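Local coordinates for YonK protein (Bacillus subtilis, PDB 2H4O), which is of unknown function but assembles into an octamer, and is encoded by the SPbeta prophage carried in the Bacillus subtilis genome, at the interface of chains A and B and the interface of chains A and C. Numbering follows the deposited sequence. Chains: chain A/B/C, YonK protein.

Strand 4-12 of chain A runs through contacts 1, 2 and 4, and contact 3 joins them through strand 30-34. Contacts 2 and 4 lie on one continuous antiparallel pairing with strand 46-55 of chain C, their C-alpha centres about 6 Å apart, and share A:Gln8 and A:Ile9. Contacts 1 and 3, about 9 Å apart, follow the C-terminal tail of chain B along strand 30-34 and share A:Tyr31 and A:Thr32. A:Asn10 belongs to contacts 1 and 2, whose centres are about 11 Å apart. Chain A thus meets a two-fold partner through interlocked strands and another through a borrowed tail, two kinds of junction within the octamer.

Contact 1: the interface of chains A and B. Residues chain A 10-11, 31-33, 38; chain B 57-60.
The C-terminal tail of chain B, which runs on beyond strand 46-55 of this YonK-family protein, lies against strand 30-34 and helix 35-40 of chain A, and B:Leu57 and B:Val59 fit round the ring of A:Tyr33. The ring has its CG anti to the carbonyl carbon (chi1 -51°), and its CE1 corner faces the tail. There CE1 of A:Tyr33 meets CG1 of B:Val59 at 3.5 Å and CB of B:Leu57 at 3.7 Å. B:Leu57 crosses the tyrosine at about a right angle: its CD1 stands over one ring face, shifted toward the rim, while the backbone oxygens of B:Leu57 and B:Pro58 lie at the ring edge, in its plane. The same CD1 of B:Leu57 points to strand 4-12, 3.6 Å from the backbone O of A:Asn10, and reaches the tip of A:Ile38, CD1 to CD1, at 4.1 Å. CG1 of B:Val59 also serves a second aromatic, touching CD1 of A:Tyr31 at 3.8 Å, so one methyl bridges two tyrosines of the same strand. Further along, B:Lys60 turns its CG between its own backbone N and carbonyl carbon (chi1 80°) and lays the aliphatic start of its chain across A:Thr32, with CG 3.9 Å from the threonine methyl CG2. The backbone adds a weak hydrogen bond, B:Lys60 N to A:Thr32 O, 3.0 Å long and bent to 133° at the hydrogen.

Contact 2: the interface of chains A and C. Residues chain A 8-10; chain C 49-50.
C:Thr50 lies over one face of each of two side-chain amides of chain A, its hydroxyl OG1 above the amide of A:Asn10 and its methyl CG2 above the NE2 end of A:Gln8; the two amides lie next to each other on one side of the threonine. They are joined on their own strand: NE2 of A:Gln8 gives a hydrogen bond to OD1 of A:Asn10, 3.0 Å long. It is bent, 140° at the hydrogen, and the donor sits 26° out of the plane of the asparagine carbonyl, while the acceptor is likewise tilted from the glutamine amide plane. A:Gln8 gets there by an extended chain, CG anti to the backbone N (chi1 178°), and this bond should restrict the rotation of both amides. C:Thr50 carries most of the surface buried here. Its methyl CG2 lies 3.7 Å from NE2 of A:Gln8, the two side chains meeting at a slant, whereas the threonine side chain as a whole runs beside that of A:Asn10, pointing the same way. The backbones form an antiparallel bridge, A:Asn10 with C:Thr50, at a pair of positions that exchange no hydrogen bond; instead the CA of C:Thr50 faces the carbonyl O of A:Ile9, and the CA of A:Asn10 lies 3.3 Å from the O of C:Ile49. Two-fold symmetry repeats the arrangement with the chains exchanged. OG1 of C:Thr50 stands 3.5 Å from ND2 of A:Asn10, above the amide plane and not in line with its N-H bonds, and makes no hydrogen bond to it.

Contact 3: the interface of chains A and B. Residues chain A 29-32; chain B 61-63.
Strand 30-34 of chain A, with A:Ala29 just before it, meets the last modelled residues of chain B, a tail in loop conformation that runs antiparallel to the strand. A:Thr32 and B:Gly61 form the bridge: the backbone N of A:Thr32 donates to the carbonyl O of B:Gly61 at 2.8 Å, bent to 134° at the hydrogen. The return bond, from B:Gly61 N to A:Thr32 O, is weak at 3.4 Å. B:Gly61 brings its bare CA up to the CB of A:Thr32, 4.1 Å away. Next along the tail, B:Val62 holds CG1 anti to its backbone N (chi1 -165°), which aims this methyl at chain A. CG1 of B:Val62 lies 3.9 Å from CB of A:Ala29 and 4.0 Å from CE1 of A:Tyr31, the valine running beside the tyrosine and pointing the same way. At the end of the tail two acidic side chains, A:Glu30 and B:Glu63, also lie alongside, CB to CB at 4.1 Å. A:Glu30 is extended, its OE1 3.9 Å from CG of B:Glu63, while B:Glu63 bends about its CB-CG bond, and their carboxylate planes are turned 65° apart. The OE1 atoms of A:Glu30 and B:Glu63 stay 5.7 Å apart, not in contact; if both groups are charged they would repel. By adding the tail of one subunit to the strand of another through backbone pairing and a small apolar contact, the site links neighbouring subunits of the YonK octamer.

Contact 4: the interface of chains A and C. Residues chain A 7-9, 39, 42, 48-49; chain C 15, 51-53.
C:Val51, C:Lys52 and A:Phe42 bury the most surface in this intermolecular beta-sheet of the YonK octamer, where strand 46-55 of chain C lies between strands 4-12 and 46-55 of chain A and pairs antiparallel with both. C:Val51 turns CG1 anti to its backbone N (chi1 -179°) and sets that methyl over one face of the A:Phe42 ring, offset toward the rim, 3.5 Å from the ring centre in a CH-pi contact. Its other methyl, CG2, runs beside A:Ile49. The backbone of C:Val51 bonds A:Ile9 in both directions: A:Ile9 N to C:Val51 O is 2.8 Å and nearly straight, 166° at the hydrogen, and C:Val51 N donates in turn to A:Ile9 O. C:Lys52 turns its backbone to the other neighbour, its O taking the N-H of A:Ser48 at 2.8 Å and its N giving to A:Ser48 O. Its aliphatic chain slants past A:Gln8, CG lying 3.7 Å from the amide oxygen OE1. Beyond the valine, the A:Phe42 ring also meets C:Glu53, whose CB is 3.7 Å from CE2. The carboxylate of C:Glu53 stands steeply to that ring, at 78°, and its OE2 lies at the edge of the A:His7 imidazole, in plane, 3.9 Å from CD2. A:His7 and C:Glu53 also exchange backbone hydrogen bonds. Further off, by helix 35-40 of chain A, C:Phe15 presents its edge to the carbonyl O of A:Leu39, with CE2 3.5 Å away.

Contact 1: the interface of chains A and B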
# COMPACT_ATOMS: atom_id res chain seq x y z
N ASN A 10 6.87 13.15 9.47
CA ASN A 10 7.77 12.50 8.53
C ASN A 10 8.92 13.45 8.42
O ASN A 10 8.70 14.62 8.26
CB ASN A 10 7.12 12.33 7.13
CG ASN A 10 5.93 11.38 7.14
OD1 ASN A 10 5.01 11.52 7.93
ND2 ASN A 10 5.94 10.40 6.23
N VAL A 11 10.14 12.93 8.49
CA VAL A 11 11.33 13.75 8.40
C VAL A 11 12.39 13.02 7.58
O VAL A 11 12.82 11.96 7.94
CB VAL A 11 11.92 14.08 9.82
CG1 VAL A 11 12.70 15.38 9.76
N TYR A 31 17.17 22.83 4.12
CA TYR A 31 16.38 22.95 5.35
C TYR A 31 16.93 22.13 6.51
O TYR A 31 17.47 21.05 6.32
CB TYR A 31 14.94 22.51 5.07
CG TYR A 31 14.30 23.28 3.94
CD1 TYR A 31 13.72 24.53 4.15
CD2 TYR A 31 14.34 22.79 2.65
CE1 TYR A 31 13.20 25.28 3.09
CE2 TYR A 31 13.82 23.53 1.58
CZ TYR A 31 13.25 24.77 1.80
OH TYR A 31 12.75 25.47 0.73
N THR A 32 16.81 22.65 7.72
CA THR A 32 17.30 21.97 8.90
C THR A 32 16.21 21.93 9.94
O THR A 32 15.67 22.95 10.32
CB THR A 32 18.50 22.69 9.49
OG1 THR A 32 19.60 22.58 8.59
CG2 THR A 32 18.86 22.10 10.84
N TYR A 33 15.88 20.73 10.38
CA TYR A 33 14.84 20.54 11.36
C TYR A 33 15.52 20.00 12.61
O TYR A 33 16.50 19.27 12.52
CB TYR A 33 13.81 19.51 10.84
CG TYR A 33 13.28 19.77 9.44
CD1 TYR A 33 12.26 20.68 9.21
CD2 TYR A 33 13.84 19.12 8.35
CE1 TYR A 33 11.80 20.94 7.92
CE2 TYR A 33 13.39 19.37 7.07
CZ TYR A 33 12.37 20.28 6.86
OH TYR A 33 11.88 20.46 5.58
N ILE A 38 10.92 18.20 17.50
CA ILE A 38 9.95 17.30 16.88
C ILE A 38 9.63 16.11 17.81
O ILE A 38 8.46 15.84 18.14
CB ILE A 38 10.49 16.76 15.53
CG1 ILE A 38 10.62 17.90 14.51
CG2 ILE A 38 9.57 15.66 15.02
CD1 ILE A 38 11.34 17.52 13.27
N LEU B 57 6.82 21.29 7.99
CA LEU B 57 7.49 21.21 9.29
C LEU B 57 8.21 22.48 9.61
O LEU B 57 8.97 23.02 8.78
CB LEU B 57 8.54 20.08 9.34
CG LEU B 57 8.11 18.64 9.52
CD1 LEU B 57 9.36 17.80 9.73
CD2 LEU B 57 7.18 18.53 10.72
N PRO B 58 8.01 22.97 10.83
CA PRO B 58 8.68 24.21 11.25
C PRO B 58 10.18 24.01 11.15
O PRO B 58 10.73 23.12 11.77
CB PRO B 58 8.21 24.40 12.68
CG PRO B 58 7.96 23.01 13.14
CD PRO B 58 7.24 22.40 11.94
N VAL B 59 10.84 24.84 10.34
CA VAL B 59 12.29 24.76 10.17
C VAL B 59 13.00 25.52 11.26
O VAL B 59 12.38 26.08 12.16
CB VAL B 59 12.72 25.37 8.84
CG1 VAL B 59 12.44 24.40 7.73
CG2 VAL B 59 11.95 26.64 8.59
N LYS B 60 14.31 25.52 11.20
CA LYS B 60 15.09 26.24 12.18
C LYS B 60 16.35 26.74 11.50
O LYS B 60 17.13 27.48 12.08
CB LYS B 60 15.50 25.33 13.32
CG LYS B 60 16.68 24.48 12.98
CD LYS B 60 17.22 23.77 14.19
CE LYS B 60 17.86 24.71 15.17
NZ LYS B 60 18.40 23.93 16.31

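Contact 2: the interface of chains A and C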
# COMPACT_ATOMS: atom_id res chain seq x y z
N GLN A 8 0.93 12.40 12.68
CA GLN A 8 2.18 11.83 12.25
C GLN A 8 3.22 12.82 11.72
O GLN A 8 2.85 13.75 11.03
CB GLN A 8 1.88 10.78 11.20
CG GLN A 8 3.07 10.16 10.64
CD GLN A 8 2.76 9.13 9.63
OE1 GLN A 8 1.74 8.42 9.73
NE2 GLN A 8 3.64 9.00 8.64
N ILE A 9 4.50 12.62 12.04
CA ILE A 9 5.58 13.47 11.52
C ILE A 9 6.54 12.63 10.65
O ILE A 9 6.94 11.53 11.03
CB ILE A 9 6.38 14.12 12.65
CG1 ILE A 9 5.61 15.30 13.24
CG2 ILE A 9 7.72 14.57 12.15
N ASN A 10 6.87 13.15 9.47
CA ASN A 10 7.77 12.50 8.53
C ASN A 10 8.92 13.45 8.42
O ASN A 10 8.70 14.62 8.26
CB ASN A 10 7.12 12.33 7.13
CG ASN A 10 5.93 11.38 7.14
OD1 ASN A 10 5.01 11.52 7.93
ND2 ASN A 10 5.94 10.40 6.23
N ILE C 49 12.58 9.41 8.83
CA ILE C 49 12.04 9.15 10.16
C ILE C 49 10.54 9.42 10.22
O ILE C 49 10.08 10.49 9.81
CB ILE C 49 12.77 10.01 11.21
CG1 ILE C 49 14.28 9.85 11.07
CG2 ILE C 49 12.32 9.64 12.62
CD1 ILE C 49 15.07 10.38 12.25
N THR C 50 9.79 8.45 10.72
CA THR C 50 8.35 8.61 10.88
C THR C 50 7.92 8.36 12.33
O THR C 50 8.24 7.32 12.91
CB THR C 50 7.59 7.65 9.94
OG1 THR C 50 7.23 8.34 8.74
CG2 THR C 50 6.25 7.26 10.54

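Contact 3: the interface of chains A and B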
# COMPACT_ATOMS: atom_id res chain seq x y z
N ALA A 29 16.67 24.87 -1.54
CA ALA A 29 17.42 25.18 -0.34
C ALA A 29 17.93 23.96 0.42
O ALA A 29 17.87 22.83 -0.05
CB ALA A 29 16.55 26.03 0.58
N GLU A 30 18.45 24.24 1.62
CA GLU A 30 18.96 23.23 2.54
C GLU A 30 18.30 23.50 3.89
O GLU A 30 18.79 24.29 4.69
CB GLU A 30 20.47 23.33 2.68
CG GLU A 30 21.09 22.15 3.40
CD GLU A 30 22.43 22.47 4.05
OE1 GLU A 30 22.44 23.18 5.09
OE2 GLU A 30 23.47 22.02 3.53
N TYR A 31 17.17 22.83 4.12
CA TYR A 31 16.38 22.95 5.35
C TYR A 31 16.93 22.13 6.51
O TYR A 31 17.47 21.05 6.32
CB TYR A 31 14.94 22.51 5.07
CG TYR A 31 14.30 23.28 3.94
CD1 TYR A 31 13.72 24.53 4.15
CD2 TYR A 31 14.34 22.79 2.65
CE1 TYR A 31 13.20 25.28 3.09
CE2 TYR A 31 13.82 23.53 1.58
CZ TYR A 31 13.25 24.77 1.80
OH TYR A 31 12.75 25.47 0.73
N THR A 32 16.81 22.65 7.72
CA THR A 32 17.30 21.97 8.90
C THR A 32 16.21 21.93 9.94
O THR A 32 15.67 22.95 10.32
CB THR A 32 18.50 22.69 9.49
OG1 THR A 32 19.60 22.58 8.59
CG2 THR A 32 18.86 22.10 10.84
N GLY B 61 16.56 26.27 10.27
CA GLY B 61 17.72 26.68 9.51
C GLY B 61 17.45 26.49 8.04
O GLY B 61 16.93 25.45 7.59
N VAL B 62 17.77 27.52 7.27
CA VAL B 62 17.59 27.45 5.83
C VAL B 62 18.91 27.92 5.24
O VAL B 62 19.65 28.62 5.91
CB VAL B 62 16.43 28.33 5.38
CG1 VAL B 62 16.05 27.95 3.96
CG2 VAL B 62 15.24 28.14 6.31
N GLU B 63 19.25 27.48 4.04
CA GLU B 63 20.52 27.89 3.44
C GLU B 63 20.48 27.81 1.95
O GLU B 63 21.08 26.90 1.40
CB GLU B 63 21.68 27.02 3.91
CG GLU B 63 21.96 27.06 5.39
CD GLU B 63 22.76 28.28 5.86
OE1 GLU B 63 22.84 28.48 7.10
OE2 GLU B 63 23.31 29.01 5.00

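Contact 4: the interface of chains A and C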
# COMPACT_ATOMS: atom_id res chain seq x y z
N HIS A 7 -1.84 11.41 14.25
CA HIS A 7 -0.97 12.58 14.17
C HIS A 7 0.39 12.01 13.81
O HIS A 7 0.94 11.23 14.56
CB HIS A 7 -0.90 13.29 15.51
CG HIS A 7 0.19 14.32 15.58
ND1 HIS A 7 0.38 15.27 14.60
CD2 HIS A 7 1.16 14.54 16.50
CE1 HIS A 7 1.42 16.03 14.92
NE2 HIS A 7 1.91 15.61 16.07
N GLN A 8 0.93 12.40 12.68
CA GLN A 8 2.18 11.83 12.25
C GLN A 8 3.22 12.82 11.72
O GLN A 8 2.85 13.75 11.03
CB GLN A 8 1.88 10.78 11.20
CG GLN A 8 3.07 10.16 10.64
CD GLN A 8 2.76 9.13 9.63
OE1 GLN A 8 1.74 8.42 9.73
NE2 GLN A 8 3.64 9.00 8.64
N ILE A 9 4.50 12.62 12.04
CA ILE A 9 5.58 13.47 11.52
C ILE A 9 6.54 12.63 10.65
O ILE A 9 6.94 11.53 11.03
CB ILE A 9 6.38 14.12 12.65
CG1 ILE A 9 5.61 15.30 13.24
CG2 ILE A 9 7.72 14.57 12.15
N LEU A 39 10.69 15.42 18.23
CA LEU A 39 10.55 14.26 19.10
C LEU A 39 9.82 14.57 20.37
O LEU A 39 9.07 13.76 20.85
CB LEU A 39 11.93 13.71 19.42
CG LEU A 39 12.20 12.23 19.16
CD1 LEU A 39 11.72 11.86 17.76
CD2 LEU A 39 13.68 11.98 19.31
N PHE A 42 6.06 14.33 21.05
CA PHE A 42 5.51 12.99 21.28
C PHE A 42 5.89 12.37 22.63
O PHE A 42 5.38 11.30 22.99
CB PHE A 42 5.93 12.04 20.15
CG PHE A 42 5.39 12.43 18.79
CD1 PHE A 42 6.19 13.07 17.86
CD2 PHE A 42 4.08 12.11 18.44
CE1 PHE A 42 5.71 13.39 16.60
CE2 PHE A 42 3.58 12.43 17.18
CZ PHE A 42 4.40 13.06 16.26
N SER A 48 4.39 5.07 17.17
CA SER A 48 5.17 4.19 16.31
C SER A 48 6.28 4.96 15.59
O SER A 48 6.01 5.95 14.91
CB SER A 48 4.26 3.50 15.29
OG SER A 48 3.01 3.17 15.86
N ILE A 49 7.51 4.50 15.75
CA ILE A 49 8.67 5.18 15.17
C ILE A 49 9.33 4.33 14.09
O ILE A 49 9.63 3.16 14.31
CB ILE A 49 9.69 5.53 16.27
CG1 ILE A 49 9.00 6.26 17.42
CG2 ILE A 49 10.81 6.38 15.69
CD1 ILE A 49 9.96 6.94 18.37
N PHE C 15 6.49 6.18 24.62
CA PHE C 15 7.70 6.98 24.50
C PHE C 15 8.03 7.94 25.62
O PHE C 15 7.24 8.80 25.97
CB PHE C 15 7.66 7.75 23.19
CG PHE C 15 8.88 8.57 22.95
CD1 PHE C 15 10.14 8.00 23.01
CD2 PHE C 15 8.78 9.91 22.56
CE1 PHE C 15 11.28 8.74 22.69
CE2 PHE C 15 9.92 10.64 22.23
CZ PHE C 15 11.18 10.05 22.30
N VAL C 51 7.20 9.32 12.90
CA VAL C 51 6.73 9.21 14.27
C VAL C 51 5.22 9.43 14.21
O VAL C 51 4.72 10.48 13.79
CB VAL C 51 7.42 10.25 15.17
CG1 VAL C 51 6.95 10.09 16.57
CG2 VAL C 51 8.94 10.06 15.10
N LYS C 52 4.49 8.41 14.60
CA LYS C 52 3.05 8.43 14.50
C LYS C 52 2.52 8.22 15.89
O LYS C 52 3.14 7.51 16.68
CB LYS C 52 2.57 7.29 13.55
CG LYS C 52 1.09 7.25 13.21
CD LYS C 52 0.54 5.85 13.20
CE LYS C 52 1.01 5.03 12.03
NZ LYS C 52 0.63 3.58 12.15
N GLU C 53 1.40 8.85 16.18
CA GLU C 53 0.73 8.74 17.46
C GLU C 53 -0.74 8.73 17.14
O GLU C 53 -1.25 9.70 16.62
CB GLU C 53 1.02 9.95 18.31
CG GLU C 53 0.15 9.96 19.57
CD GLU C 53 -0.00 11.34 20.20
OE1 GLU C 53 -0.66 11.43 21.26
OE2 GLU C 53 0.52 12.34 19.63